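Local coordinates for protein cyclopropane mycolic acid synthase 3 (Mycobacterium tuberculosis, PDB 1L1E) that probably converts a double bond of alpha mycolic acids into a cyclopropane ring, using a methylene group from S-adenosyl-L-methionine, at residues A[248-253]-A[257-262]; A[81-86]-A[110-115]; A[51-56]-A[75-80]. All coordinates share one frame; numbering follows the deposited sequence.

Contact 1: A[248-253]-A[257-262]; sequences DQAIAI and TVYDRY
Helix 247-253 and helix 256-274 come closest where the CA atoms of Ile251 and Tyr259 stand 6.4 Å apart, a few residues to either side of the short turn that joins them. Two consecutive helices, they belong to the helical insertion between the last two strands, 221-227 and 279-286, of the Rossmann-type methyltransferase sheet. Each segment keeps its own helical hydrogen bonds, such as Arg261 N to Thr257 O, and no hydrogen bond crosses between them; the contact is apolar and small, with 116 Å² buried in all.

Tyr259 carries the second helix's share. Its CG lies anti to the backbone N (chi1 174°), which throws the ring across to the first helix. There CD1 meets the Ala250 methyl obliquely, CD1 to CB being 4.0 Å. Beyond this pair, Leu243 of helix 229-245 touches both Ala250 and Tyr259, while Phe22 and Leu25 pack on Ala250 alone of the two.

Polar bonds run from the second helix to other residues: Ser255 OG bonds to Val258 N in the first turn of helix 256-274, Asp260 OD1 to Gln256 NE2, and Arg261 forms a salt bridge with Glu198 of helix 189-199. Ile251 meets Tyr259 at the root of its side chain, ahead of the ring. The CG1 branch of Ile251 lies beside its own backbone N (chi1 -73°) and reaches the CB methylene of Tyr259, with CG1 to CB at 4.1 Å.

Contact 2: A[81-86]-A[110-115]; sequences RAIEKY and MDTPRS
Ile83 is the one side chain of helix 77-86 that enters this contact in earnest, and three residues of the loop 110-115 receive it. The nearest CA atoms, those of Ile83 and Arg114, are 7.1 Å apart, and the segments bury 185 Å² between them.

The apolar contacts divide along the fork of the isoleucine. Its CG2 methyl, anti to the backbone N, lies against Thr112, where the CG2 methyls of Ile83 and Thr112 are 3.8 Å apart. Thr112 OG1 is equally close to that same Ile83 CG2, also at 3.8 Å, so one methyl is met by both branches of the threonine. The same CG2 of Ile83 also touches Arg114 CB at 4.2 Å. The other branch runs to the thioether of Met110, the first residue to leave the helix before the loop, with Ile83 CD1 and Met110 SD 4.3 Å apart. Ile83 also touches Val90 of strand 89-94.

Hydrogen bonds shape the loop but do not cross to the helical segment. Thr112 OG1 accepts from Arg114 N at 3.1 Å, with an N-H...O angle of 155°, closing an ST turn. The hydroxyl is thus engaged within the loop even as it lies against the Ile83 methyl. Arg114 meets Ile83 through the start of its chain, CB nearest; the chain then bends at chi2 (-65°) and leads away, and NE bonds to Asp87 O. Ser115 then enters backbone pairing with Val90.

Helix and loop thus meet across neighbouring beta-alpha-beta crossovers, where the return into edge strand 116-120 packs on the preceding crossover helix, as in the Rossmann-type fold of S-adenosylmethionine-dependent methyltransferases.

Contact 3: A[51-56]-A[75-80]; sequences AKIDLA and WGATMR
Ile53 of helix 45-58 lies over the first turn of helix 77-86, where the CA atoms of Ile53 and Thr78 are 6.0 Å apart. This is the packed part. The long branch of Ile53, extended at chi2 (173°), carries CD1 to the Ala77 methyl at 4.0 Å from its CB. Its CG2 branch lies on the Thr78 backbone, CG2 to CA being 4.0 Å. To the side of these, Ile53 CG1 comes to 4.0 Å from Thr78 OG1, a van der Waals approach and not a hydrogen bond.

On one flank the contact gives way to partly exposed charged residues, Asp54, salt-bridged to Arg81, and Arg80, salt-bridged to Glu84. Lys52, buried, turns the other way, and its NZ is gripped by three bonds, to Gln49 OE1, Ser34 OG and Cys35 O.

Gly76, which by similarity belongs with Trp75 to the S-adenosyl-L-methionine site, occupies the N-cap position after the glycine-rich loop, and the side chain of Thr78 lies about 5 Å from the bound S-adenosyl-L-homocysteine. No hydrogen bond joins 51-56 to 75-80, so these two segments rely on the van der Waals packing of Ile53 against Ala77 and Thr78.

In the fold
From the N terminus, contact 3 comes first: it closes the loop from helix 45-58 through strand 67-71 to the glycine-rich turn at the start of helix 77-86. Contact 2 opens farther along that same helix and closes over strand 89-94 and helix 97-109, just before edge strand 116-120. Contact 1 closes only a short turn, much later in the chain. The three run in series, none nesting or crossing. Contacts 2 and 3 adjoin, their centres about 12 Å apart, and are joined by a salt bridge from Arg81 NH2 to Asp54 OD2 (2.7 Å). Contact 1 stands apart, its centre about 28 Å from that of contact 3, in the helices inserted before the final strand.

Contact 1: A[248-253]-A[257-262]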
loop_
_atom_site.group_PDB
_atom_site.type_symbol
_atom_site.label_atom_id
_atom_site.label_comp_id
_atom_site.label_asym_id
_atom_site.label_seq_id
_atom_site.Cartn_x
_atom_site.Cartn_y
_atom_site.Cartn_z
ATOM N N ASP A 248 -21.289 -16.715 -0.523
ATOM C CA ASP A 248 -21.939 -17.386 0.605
ATOM C C ASP A 248 -21.093 -17.375 1.882
ATOM O O ASP A 248 -21.575 -17.003 2.951
ATOM C CB ASP A 248 -22.313 -18.831 0.241
ATOM C CG ASP A 248 -23.428 -18.908 -0.799
ATOM O OD1 ASP A 248 -24.209 -17.937 -0.926
ATOM O OD2 ASP A 248 -23.531 -19.950 -1.483
ATOM N N GLN A 249 -19.831 -17.771 1.773
ATOM C CA GLN A 249 -18.960 -17.788 2.940
ATOM C C GLN A 249 -18.729 -16.379 3.491
ATOM O O GLN A 249 -18.647 -16.185 4.705
ATOM C CB GLN A 249 -17.624 -18.433 2.580
ATOM C CG GLN A 249 -16.675 -18.615 3.756
ATOM C CD GLN A 249 -17.256 -19.498 4.837
ATOM O OE1 GLN A 249 -17.722 -20.606 4.566
ATOM N NE2 GLN A 249 -17.229 -19.015 6.073
ATOM N N ALA A 250 -18.625 -15.394 2.605
ATOM C CA ALA A 250 -18.401 -14.018 3.034
ATOM C C ALA A 250 -19.588 -13.505 3.846
ATOM O O ALA A 250 -19.421 -12.854 4.878
ATOM C CB ALA A 250 -18.170 -13.121 1.825
ATOM N N ILE A 251 -20.789 -13.798 3.365
ATOM C CA ILE A 251 -22.008 -13.374 4.038
ATOM C C ILE A 251 -22.210 -14.114 5.360
ATOM O O ILE A 251 -22.761 -13.558 6.314
ATOM C CB ILE A 251 -23.241 -13.600 3.126
ATOM C CG1 ILE A 251 -23.249 -12.553 2.009
ATOM C CG2 ILE A 251 -24.523 -13.535 3.934
ATOM C CD1 ILE A 251 -24.466 -12.617 1.112
ATOM N N ALA A 252 -21.753 -15.362 5.416
ATOM C CA ALA A 252 -21.896 -16.169 6.621
ATOM C C ALA A 252 -21.007 -15.684 7.766
ATOM O O ALA A 252 -21.417 -15.689 8.924
ATOM C CB ALA A 252 -21.589 -17.625 6.307
ATOM N N ILE A 253 -19.793 -15.262 7.428
ATOM C CA ILE A 253 -18.820 -14.789 8.400
ATOM C C ILE A 253 -19.060 -13.339 8.822
ATOM O O ILE A 253 -18.772 -12.961 9.957
ATOM C CB ILE A 253 -17.392 -14.937 7.832
ATOM C CG1 ILE A 253 -17.092 -16.419 7.594
ATOM C CG2 ILE A 253 -16.374 -14.313 8.773
ATOM C CD1 ILE A 253 -15.745 -16.673 6.959
ATOM N N THR A 257 -24.398 -6.853 3.983
ATOM C CA THR A 257 -24.043 -5.438 3.995
ATOM C C THR A 257 -22.553 -5.232 3.758
ATOM O O THR A 257 -22.154 -4.386 2.955
ATOM C CB THR A 257 -24.428 -4.773 5.332
ATOM O OG1 THR A 257 -25.853 -4.753 5.465
ATOM C CG2 THR A 257 -23.903 -3.351 5.392
ATOM N N VAL A 258 -21.729 -6.008 4.458
ATOM C CA VAL A 258 -20.284 -5.892 4.302
ATOM C C VAL A 258 -19.887 -6.351 2.905
ATOM O O VAL A 258 -19.090 -5.709 2.234
ATOM C CB VAL A 258 -19.536 -6.744 5.357
ATOM C CG1 VAL A 258 -18.033 -6.676 5.115
ATOM C CG2 VAL A 258 -19.872 -6.256 6.751
ATOM N N TYR A 259 -20.456 -7.468 2.473
ATOM C CA TYR A 259 -20.170 -8.019 1.159
ATOM C C TYR A 259 -20.455 -6.984 0.068
ATOM O O TYR A 259 -19.567 -6.631 -0.708
ATOM C CB TYR A 259 -21.023 -9.267 0.920
ATOM C CG TYR A 259 -20.900 -9.836 -0.475
ATOM C CD1 TYR A 259 -19.763 -10.546 -0.863
ATOM C CD2 TYR A 259 -21.914 -9.645 -1.418
ATOM C CE1 TYR A 259 -19.640 -11.052 -2.153
ATOM C CE2 TYR A 259 -21.799 -10.144 -2.706
ATOM C CZ TYR A 259 -20.663 -10.845 -3.067
ATOM O OH TYR A 259 -20.547 -11.337 -4.342
ATOM N N ASP A 260 -21.693 -6.502 0.012
ATOM C CA ASP A 260 -22.068 -5.512 -0.987
ATOM C C ASP A 260 -21.178 -4.284 -0.863
ATOM O O ASP A 260 -20.818 -3.659 -1.860
ATOM C CB ASP A 260 -23.537 -5.109 -0.824
ATOM C CG ASP A 260 -24.488 -6.284 -0.977
ATOM O OD1 ASP A 260 -24.262 -7.125 -1.866
ATOM O OD2 ASP A 260 -25.474 -6.362 -0.216
ATOM N N ARG A 261 -20.815 -3.945 0.367
ATOM C CA ARG A 261 -19.957 -2.796 0.617
ATOM C C ARG A 261 -18.639 -2.970 -0.139
ATOM O O ARG A 261 -18.198 -2.077 -0.871
ATOM C CB ARG A 261 -19.701 -2.669 2.123
ATOM C CG ARG A 261 -18.729 -1.574 2.532
ATOM C CD ARG A 261 -18.727 -1.408 4.047
ATOM N NE ARG A 261 -17.642 -0.554 4.521
ATOM C CZ ARG A 261 -17.490 -0.174 5.787
ATOM N NH1 ARG A 261 -18.361 -0.572 6.708
ATOM N NH2 ARG A 261 -16.467 0.596 6.137
ATOM N N TYR A 262 -18.014 -4.128 0.023
ATOM C CA TYR A 262 -16.754 -4.376 -0.657
ATOM C C TYR A 262 -16.875 -4.575 -2.160
ATOM O O TYR A 262 -16.042 -4.068 -2.914
ATOM C CB TYR A 262 -16.013 -5.547 -0.009
ATOM C CG TYR A 262 -15.133 -5.062 1.118
ATOM C CD1 TYR A 262 -15.680 -4.701 2.350
ATOM C CD2 TYR A 262 -13.764 -4.861 0.920
ATOM C CE1 TYR A 262 -14.887 -4.145 3.355
ATOM C CE2 TYR A 262 -12.962 -4.305 1.915
ATOM C CZ TYR A 262 -13.532 -3.951 3.129
ATOM O OH TYR A 262 -12.749 -3.405 4.118
#

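Contact 2: A[81-86]-A[110-115]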
loop_
_atom_site.group_PDB
_atom_site.type_symbol
_atom_site.label_atom_id
_atom_site.label_comp_id
_atom_site.label_asym_id
_atom_site.label_seq_id
_atom_site.Cartn_x
_atom_site.Cartn_y
_atom_site.Cartn_z
ATOM N N ARG A 81 9.678 -11.308 2.202
ATOM C CA ARG A 81 10.437 -11.310 0.962
ATOM C C ARG A 81 11.797 -10.637 1.179
ATOM O O ARG A 81 12.833 -11.163 0.761
ATOM C CB ARG A 81 9.667 -10.574 -0.144
ATOM C CG ARG A 81 10.348 -10.618 -1.519
ATOM C CD ARG A 81 10.313 -12.024 -2.127
ATOM N NE ARG A 81 10.622 -11.991 -3.550
ATOM C CZ ARG A 81 10.581 -13.041 -4.368
ATOM N NH1 ARG A 81 10.241 -14.244 -3.916
ATOM N NH2 ARG A 81 10.877 -12.881 -5.649
ATOM N N ALA A 82 11.798 -9.473 1.824
ATOM C CA ALA A 82 13.048 -8.751 2.088
ATOM C C ALA A 82 14.082 -9.640 2.782
ATOM O O ALA A 82 15.272 -9.608 2.450
ATOM C CB ALA A 82 12.775 -7.513 2.945
ATOM N N ILE A 83 13.626 -10.426 3.752
ATOM C CA ILE A 83 14.527 -11.313 4.489
ATOM C C ILE A 83 15.058 -12.421 3.588
ATOM O O ILE A 83 16.265 -12.565 3.415
ATOM C CB ILE A 83 13.812 -11.994 5.684
ATOM C CG1 ILE A 83 13.335 -10.946 6.690
ATOM C CG2 ILE A 83 14.769 -12.989 6.356
ATOM C CD1 ILE A 83 12.602 -11.526 7.887
ATOM N N GLU A 84 14.140 -13.180 3.005
ATOM C CA GLU A 84 14.484 -14.315 2.144
ATOM C C GLU A 84 15.214 -14.018 0.843
ATOM O O GLU A 84 16.200 -14.687 0.521
ATOM C CB GLU A 84 13.228 -15.129 1.839
ATOM C CG GLU A 84 12.637 -15.820 3.046
ATOM C CD GLU A 84 11.394 -16.612 2.703
ATOM O OE1 GLU A 84 10.827 -17.249 3.619
ATOM O OE2 GLU A 84 10.985 -16.598 1.515
ATOM N N LYS A 85 14.744 -13.034 0.079
ATOM C CA LYS A 85 15.403 -12.720 -1.183
ATOM C C LYS A 85 16.542 -11.718 -1.089
ATOM O O LYS A 85 17.539 -11.844 -1.798
ATOM C CB LYS A 85 14.393 -12.211 -2.228
ATOM C CG LYS A 85 15.064 -11.833 -3.549
ATOM C CD LYS A 85 14.087 -11.395 -4.636
ATOM C CE LYS A 85 14.863 -10.941 -5.871
ATOM N NZ LYS A 85 14.004 -10.848 -7.084
ATOM N N TYR A 86 16.408 -10.717 -0.223
ATOM C CA TYR A 86 17.451 -9.708 -0.122
ATOM C C TYR A 86 18.344 -9.845 1.109
ATOM O O TYR A 86 19.328 -9.130 1.247
ATOM C CB TYR A 86 16.818 -8.312 -0.189
ATOM C CG TYR A 86 15.963 -8.113 -1.435
ATOM C CD1 TYR A 86 14.664 -8.628 -1.506
ATOM C CD2 TYR A 86 16.468 -7.447 -2.553
ATOM C CE1 TYR A 86 13.888 -8.484 -2.664
ATOM C CE2 TYR A 86 15.697 -7.298 -3.723
ATOM C CZ TYR A 86 14.416 -7.819 -3.764
ATOM O OH TYR A 86 13.659 -7.675 -4.903
ATOM N N MET A 110 9.812 -18.733 11.114
ATOM C CA MET A 110 10.951 -18.804 10.214
ATOM C C MET A 110 12.283 -18.790 10.947
ATOM O O MET A 110 12.370 -18.384 12.101
ATOM C CB MET A 110 10.887 -17.672 9.170
ATOM C CG MET A 110 10.614 -16.268 9.698
ATOM S SD MET A 110 10.238 -15.080 8.341
ATOM C CE MET A 110 8.528 -15.364 8.143
ATOM N N ASP A 111 13.318 -19.275 10.276
ATOM C CA ASP A 111 14.647 -19.303 10.856
ATOM C C ASP A 111 15.609 -18.558 9.954
ATOM O O ASP A 111 15.743 -18.870 8.767
ATOM C CB ASP A 111 15.135 -20.739 11.050
ATOM C CG ASP A 111 16.606 -20.800 11.407
ATOM O OD1 ASP A 111 17.447 -20.664 10.493
ATOM O OD2 ASP A 111 16.927 -20.958 12.601
ATOM N N THR A 112 16.261 -17.558 10.533
ATOM C CA THR A 112 17.227 -16.726 9.838
ATOM C C THR A 112 17.995 -15.949 10.902
ATOM O O THR A 112 17.436 -15.587 11.944
ATOM C CB THR A 112 16.534 -15.707 8.866
ATOM O OG1 THR A 112 17.515 -14.800 8.337
ATOM C CG2 THR A 112 15.457 -14.900 9.591
ATOM N N PRO A 113 19.295 -15.725 10.677
ATOM C CA PRO A 113 20.087 -14.975 11.650
ATOM C C PRO A 113 19.694 -13.504 11.569
ATOM O O PRO A 113 20.241 -12.664 12.277
ATOM C CB PRO A 113 21.517 -15.209 11.185
ATOM C CG PRO A 113 21.368 -15.408 9.710
ATOM C CD PRO A 113 20.154 -16.283 9.623
ATOM N N ARG A 114 18.743 -13.207 10.686
ATOM C CA ARG A 114 18.260 -11.841 10.506
ATOM C C ARG A 114 17.271 -11.442 11.586
ATOM O O ARG A 114 16.396 -12.215 11.957
ATOM C CB ARG A 114 17.604 -11.687 9.128
ATOM C CG ARG A 114 18.603 -11.636 8.002
ATOM C CD ARG A 114 19.447 -10.378 8.131
ATOM N NE ARG A 114 20.674 -10.444 7.352
ATOM C CZ ARG A 114 21.700 -11.240 7.636
ATOM N NH1 ARG A 114 21.646 -12.044 8.689
ATOM N NH2 ARG A 114 22.779 -11.229 6.864
ATOM N N SER A 115 17.416 -10.217 12.075
ATOM C CA SER A 115 16.544 -9.675 13.109
ATOM C C SER A 115 15.215 -9.315 12.479
ATOM O O SER A 115 15.174 -8.769 11.382
ATOM C CB SER A 115 17.172 -8.421 13.724
ATOM O OG SER A 115 16.293 -7.823 14.661
#

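Contact 3: A[51-56]-A[75-80]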
loop_
_atom_site.group_PDB
_atom_site.type_symbol
_atom_site.label_atom_id
_atom_site.label_comp_id
_atom_site.label_asym_id
_atom_site.label_seq_id
_atom_site.Cartn_x
_atom_site.Cartn_y
_atom_site.Cartn_z
ATOM N N ALA A 51 5.687 -9.710 -7.717
ATOM C CA ALA A 51 6.359 -8.847 -8.680
ATOM C C ALA A 51 6.384 -7.391 -8.181
ATOM O O ALA A 51 7.363 -6.662 -8.396
ATOM C CB ALA A 51 5.653 -8.916 -10.026
ATOM N N LYS A 52 5.304 -6.967 -7.532
ATOM C CA LYS A 52 5.228 -5.607 -7.011
ATOM C C LYS A 52 6.204 -5.440 -5.836
ATOM O O LYS A 52 6.905 -4.428 -5.728
ATOM C CB LYS A 52 3.780 -5.300 -6.606
ATOM C CG LYS A 52 3.560 -3.959 -5.904
ATOM C CD LYS A 52 3.774 -4.066 -4.393
ATOM C CE LYS A 52 2.824 -5.086 -3.717
ATOM N NZ LYS A 52 1.347 -4.829 -3.912
ATOM N N ILE A 53 6.258 -6.434 -4.959
ATOM C CA ILE A 53 7.176 -6.383 -3.824
ATOM C C ILE A 53 8.625 -6.251 -4.345
ATOM O O ILE A 53 9.380 -5.381 -3.897
ATOM C CB ILE A 53 7.012 -7.641 -2.951
ATOM C CG1 ILE A 53 5.618 -7.641 -2.330
ATOM C CG2 ILE A 53 8.100 -7.705 -1.898
ATOM C CD1 ILE A 53 5.269 -8.908 -1.568
ATOM N N ASP A 54 9.010 -7.075 -5.321
ATOM C CA ASP A 54 10.367 -6.976 -5.871
ATOM C C ASP A 54 10.598 -5.631 -6.575
ATOM O O ASP A 54 11.702 -5.088 -6.560
ATOM C CB ASP A 54 10.660 -8.116 -6.867
ATOM C CG ASP A 54 10.714 -9.488 -6.201
ATOM O OD1 ASP A 54 10.757 -9.560 -4.950
ATOM O OD2 ASP A 54 10.712 -10.501 -6.936
ATOM N N LEU A 55 9.562 -5.088 -7.201
ATOM C CA LEU A 55 9.712 -3.806 -7.885
ATOM C C LEU A 55 10.031 -2.699 -6.883
ATOM O O LEU A 55 10.951 -1.904 -7.084
ATOM C CB LEU A 55 8.431 -3.449 -8.645
ATOM C CG LEU A 55 8.419 -2.062 -9.305
ATOM C CD1 LEU A 55 9.396 -2.030 -10.494
ATOM C CD2 LEU A 55 7.001 -1.731 -9.771
ATOM N N ALA A 56 9.262 -2.655 -5.802
ATOM C CA ALA A 56 9.456 -1.642 -4.768
ATOM C C ALA A 56 10.799 -1.793 -4.085
ATOM O O ALA A 56 11.561 -0.846 -3.991
ATOM C CB ALA A 56 8.339 -1.725 -3.742
ATOM N N TRP A 75 0.037 -7.808 6.388
ATOM C CA TRP A 75 0.280 -9.150 6.892
ATOM C C TRP A 75 1.690 -9.706 6.715
ATOM O O TRP A 75 1.900 -10.917 6.791
ATOM C CB TRP A 75 -0.754 -10.105 6.312
ATOM C CG TRP A 75 -2.100 -9.910 6.946
ATOM C CD1 TRP A 75 -2.538 -10.446 8.124
ATOM C CD2 TRP A 75 -3.178 -9.120 6.440
ATOM N NE1 TRP A 75 -3.825 -10.044 8.379
ATOM C CE2 TRP A 75 -4.246 -9.228 7.363
ATOM C CE3 TRP A 75 -3.351 -8.328 5.297
ATOM C CZ2 TRP A 75 -5.478 -8.573 7.175
ATOM C CZ3 TRP A 75 -4.575 -7.676 5.109
ATOM C CH2 TRP A 75 -5.622 -7.805 6.046
ATOM N N GLY A 76 2.647 -8.816 6.458
ATOM C CA GLY A 76 4.042 -9.213 6.356
ATOM C C GLY A 76 4.733 -9.748 5.114
ATOM O O GLY A 76 5.943 -9.952 5.171
ATOM N N ALA A 77 4.029 -9.967 4.007
ATOM C CA ALA A 77 4.677 -10.510 2.802
ATOM C C ALA A 77 5.922 -9.745 2.324
ATOM O O ALA A 77 6.887 -10.359 1.841
ATOM C CB ALA A 77 3.660 -10.605 1.646
ATOM N N THR A 78 5.904 -8.418 2.452
ATOM C CA THR A 78 7.028 -7.602 2.000
ATOM C C THR A 78 8.266 -7.853 2.860
ATOM O O THR A 78 9.373 -8.038 2.348
ATOM C CB THR A 78 6.678 -6.087 2.032
ATOM O OG1 THR A 78 5.521 -5.834 1.219
ATOM C CG2 THR A 78 7.842 -5.258 1.504
ATOM N N MET A 79 8.085 -7.852 4.175
ATOM C CA MET A 79 9.211 -8.085 5.055
ATOM C C MET A 79 9.716 -9.519 4.897
ATOM O O MET A 79 10.919 -9.755 4.941
ATOM C CB MET A 79 8.831 -7.809 6.510
ATOM C CG MET A 79 8.542 -6.340 6.801
ATOM S SD MET A 79 8.360 -6.008 8.569
ATOM C CE MET A 79 6.734 -6.606 8.832
ATOM N N ARG A 80 8.810 -10.478 4.713
ATOM C CA ARG A 80 9.269 -11.852 4.538
ATOM C C ARG A 80 10.134 -11.935 3.284
ATOM O O ARG A 80 11.190 -12.557 3.293
ATOM C CB ARG A 80 8.104 -12.834 4.399
ATOM C CG ARG A 80 8.601 -14.269 4.428
ATOM C CD ARG A 80 7.667 -15.260 3.781
ATOM N NE ARG A 80 8.273 -16.586 3.845
ATOM C CZ ARG A 80 8.266 -17.353 4.929
ATOM N NH1 ARG A 80 7.668 -16.930 6.036
ATOM N NH2 ARG A 80 8.881 -18.529 4.919
#